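Local coordinates for protein carbohydrate kinase, FGGY (PDB 3H6E) that probably acts as a sugar kinase of the FGGY family, transferring a phosphate group to a carbohydrate substrate, at residues I38-D43 against R47-D52. Residues are numbered along the deposited sequence; the frame is centred on the assembly and turned at random.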
loop_
_atom_site.group_PDB
_atom_site.type_symbol
_atom_site.label_atom_id
_atom_site.label_comp_id
_atom_site.label_asym_id
_atom_site.label_seq_id
_atom_site.Cartn_x
_atom_site.Cartn_y
_atom_site.Cartn_z
ATOM N N ILE A 38 -1.338 1.539 -19.346
ATOM C CA ILE A 38 -1.388 2.832 -20.027
ATOM C C ILE A 38 -2.725 3.529 -19.771
ATOM O O ILE A 38 -3.777 2.886 -19.765
ATOM C CB ILE A 38 -1.149 2.693 -21.548
ATOM C CG1 ILE A 38 -2.474 2.626 -22.312
ATOM C CG2 ILE A 38 -0.274 1.481 -21.842
ATOM C CD1 ILE A 38 -2.310 2.428 -23.806
ATOM N N PRO A 39 -2.682 4.850 -19.540
ATOM C CA PRO A 39 -3.894 5.632 -19.273
ATOM C C PRO A 39 -4.804 5.698 -20.493
ATOM O O PRO A 39 -4.357 5.462 -21.615
ATOM C CB PRO A 39 -3.349 7.027 -18.944
ATOM C CG PRO A 39 -1.920 6.811 -18.567
ATOM C CD PRO A 39 -1.462 5.666 -19.415
ATOM N N LEU A 40 -6.072 6.017 -20.263
ATOM C CA LEU A 40 -7.056 6.129 -21.330
ATOM C C LEU A 40 -7.627 7.541 -21.358
ATOM O O LEU A 40 -8.195 8.009 -20.368
ATOM C CB LEU A 40 -8.190 5.126 -21.106
ATOM C CG LEU A 40 -9.309 5.102 -22.147
ATOM C CD1 LEU A 40 -9.168 3.885 -23.048
ATOM C CD2 LEU A 40 -10.664 5.097 -21.464
ATOM N N GLU A 41 -7.479 8.222 -22.488
ATOM C CA GLU A 41 -8.023 9.565 -22.637
ATOM C C GLU A 41 -9.498 9.503 -23.035
ATOM O O GLU A 41 -9.909 8.616 -23.785
ATOM C CB GLU A 41 -7.213 10.361 -23.659
ATOM C CG GLU A 41 -7.162 11.848 -23.371
ATOM C CD GLU A 41 -6.604 12.156 -21.990
ATOM O OE1 GLU A 41 -6.115 11.225 -21.313
ATOM O OE2 GLU A 41 -6.656 13.336 -21.581
ATOM N N ILE A 42 -10.296 10.439 -22.535
ATOM C CA ILE A 42 -11.738 10.358 -22.726
ATOM C C ILE A 42 -12.387 11.737 -22.891
ATOM O O ILE A 42 -13.432 11.865 -23.529
ATOM C CB ILE A 42 -12.400 9.586 -21.557
ATOM C CG1 ILE A 42 -13.217 8.394 -22.072
ATOM C CG2 ILE A 42 -13.229 10.525 -20.693
ATOM C CD1 ILE A 42 -14.644 8.733 -22.439
ATOM N N ASP A 43 -11.759 12.761 -22.320
ATOM C CA ASP A 43 -12.219 14.142 -22.456
ATOM C C ASP A 43 -11.084 15.093 -22.110
ATOM O O ASP A 43 -11.284 16.301 -21.974
ATOM C CB ASP A 43 -13.396 14.427 -21.518
ATOM C CG ASP A 43 -14.719 13.926 -22.065
ATOM O OD1 ASP A 43 -15.402 14.700 -22.773
ATOM O OD2 ASP A 43 -15.076 12.762 -21.785
ATOM N N ARG A 47 -8.207 7.932 -17.529
ATOM C CA ARG A 47 -9.016 6.822 -17.042
ATOM C C ARG A 47 -8.200 5.547 -16.906
ATOM O O ARG A 47 -7.220 5.345 -17.625
ATOM C CB ARG A 47 -10.185 6.565 -17.998
ATOM C CG ARG A 47 -10.884 7.825 -18.484
ATOM C CD ARG A 47 -11.762 8.417 -17.405
ATOM N NE ARG A 47 -13.127 7.905 -17.473
ATOM C CZ ARG A 47 -14.192 8.655 -17.740
ATOM N NH1 ARG A 47 -14.052 9.955 -17.952
ATOM N NH2 ARG A 47 -15.399 8.112 -17.783
ATOM N N LEU A 48 -8.604 4.691 -15.973
ATOM C CA LEU A 48 -8.127 3.317 -15.946
ATOM C C LEU A 48 -8.706 2.619 -17.169
ATOM O O LEU A 48 -9.899 2.741 -17.451
ATOM C CB LEU A 48 -8.585 2.612 -14.670
ATOM C CG LEU A 48 -7.666 2.671 -13.446
ATOM C CD1 LEU A 48 -6.801 3.921 -13.456
ATOM C CD2 LEU A 48 -8.488 2.579 -12.167
ATOM N N ASP A 49 -7.867 1.904 -17.907
ATOM C CA ASP A 49 -8.316 1.274 -19.141
ATOM C C ASP A 49 -8.969 -0.073 -18.867
ATOM O O ASP A 49 -8.365 -1.120 -19.088
ATOM C CB ASP A 49 -7.154 1.110 -20.120
ATOM C CG ASP A 49 -7.621 0.874 -21.542
ATOM O OD1 ASP A 49 -8.818 0.561 -21.732
ATOM O OD2 ASP A 49 -6.791 1.005 -22.469
ATOM N N ALA A 50 -10.209 -0.033 -18.393
ATOM C CA ALA A 50 -10.942 -1.242 -18.028
ATOM C C ALA A 50 -11.258 -2.146 -19.221
ATOM O O ALA A 50 -10.927 -3.331 -19.203
ATOM C CB ALA A 50 -12.222 -0.885 -17.269
ATOM N N PRO A 51 -11.902 -1.595 -20.263
ATOM C CA PRO A 51 -12.282 -2.446 -21.395
ATOM C C PRO A 51 -11.078 -3.208 -21.932
ATOM O O PRO A 51 -11.143 -4.421 -22.128
ATOM C CB PRO A 51 -12.765 -1.438 -22.447
ATOM C CG PRO A 51 -13.139 -0.224 -21.678
ATOM C CD PRO A 51 -12.203 -0.174 -20.511
ATOM N N ASP A 52 -9.982 -2.490 -22.142
ATOM C CA ASP A 52 -8.799 -3.049 -22.777
ATOM C C ASP A 52 -8.060 -4.046 -21.886
ATOM O O ASP A 52 -7.561 -5.063 -22.366
ATOM C CB ASP A 52 -7.862 -1.921 -23.204
ATOM C CG ASP A 52 -6.687 -2.417 -24.004
ATOM O OD1 ASP A 52 -6.906 -3.057 -25.055
ATOM O OD2 ASP A 52 -5.542 -2.155 -23.584
#
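Leu40 carries its CG trans to the main-chain nitrogen (chi1 -179°), which sends its two methyl groups to different partners in the opposing segment: CD2 lies against the start of the Arg47 side chain, 3.8 Å from Arg47 CB, and CD1 meets the carboxylate of Asp49, 3.6 Å from Asp49 OD1. Bends at chi2 (-75°) and chi3 carry the Arg47 chain past Leu40 O and bring its guanidinium up against Ile42. There Ile42 CB sits over one face of the guanidinium, an apolar cover on a flat charged group. Arg47 NE donates a hydrogen bond to Pro92 O, which holds the guanidinium at its root, and Phe91 also touches the arginine. Replacing Arg47 by alanine would probably leave Pro92 O without this donor and open a gap against the Ile42 side chain. The backbones pair as a short, weakly bonded antiparallel hairpin, strand 40-41 against 46-47, in which Leu40 and Arg47 form a hydrogen-bonded pair. Leu40 N donates to Arg47 O at 3.0 Å, and the return bond from Arg47 N to Leu40 O is 2.8 Å long but weak, its N-H...O angle being only 127°. This small hairpin follows strand 29-36, an outermost strand of the mixed sheet in the N-terminal, actin-like ATPase domain of the FGGY kinase, and leads into helix 50-63. Asp49 marks the entry to that helix as its N-cap, with Asp49 OD1 taking the Asp52 N-H at 3.3 Å from above the carboxylate plane; the group that caps the helix is thus the one Leu40 CD1 packs against. On the first turn, Asp52 forms salt bridges with Arg35 and Arg55, tying the helix start to strand 29-36.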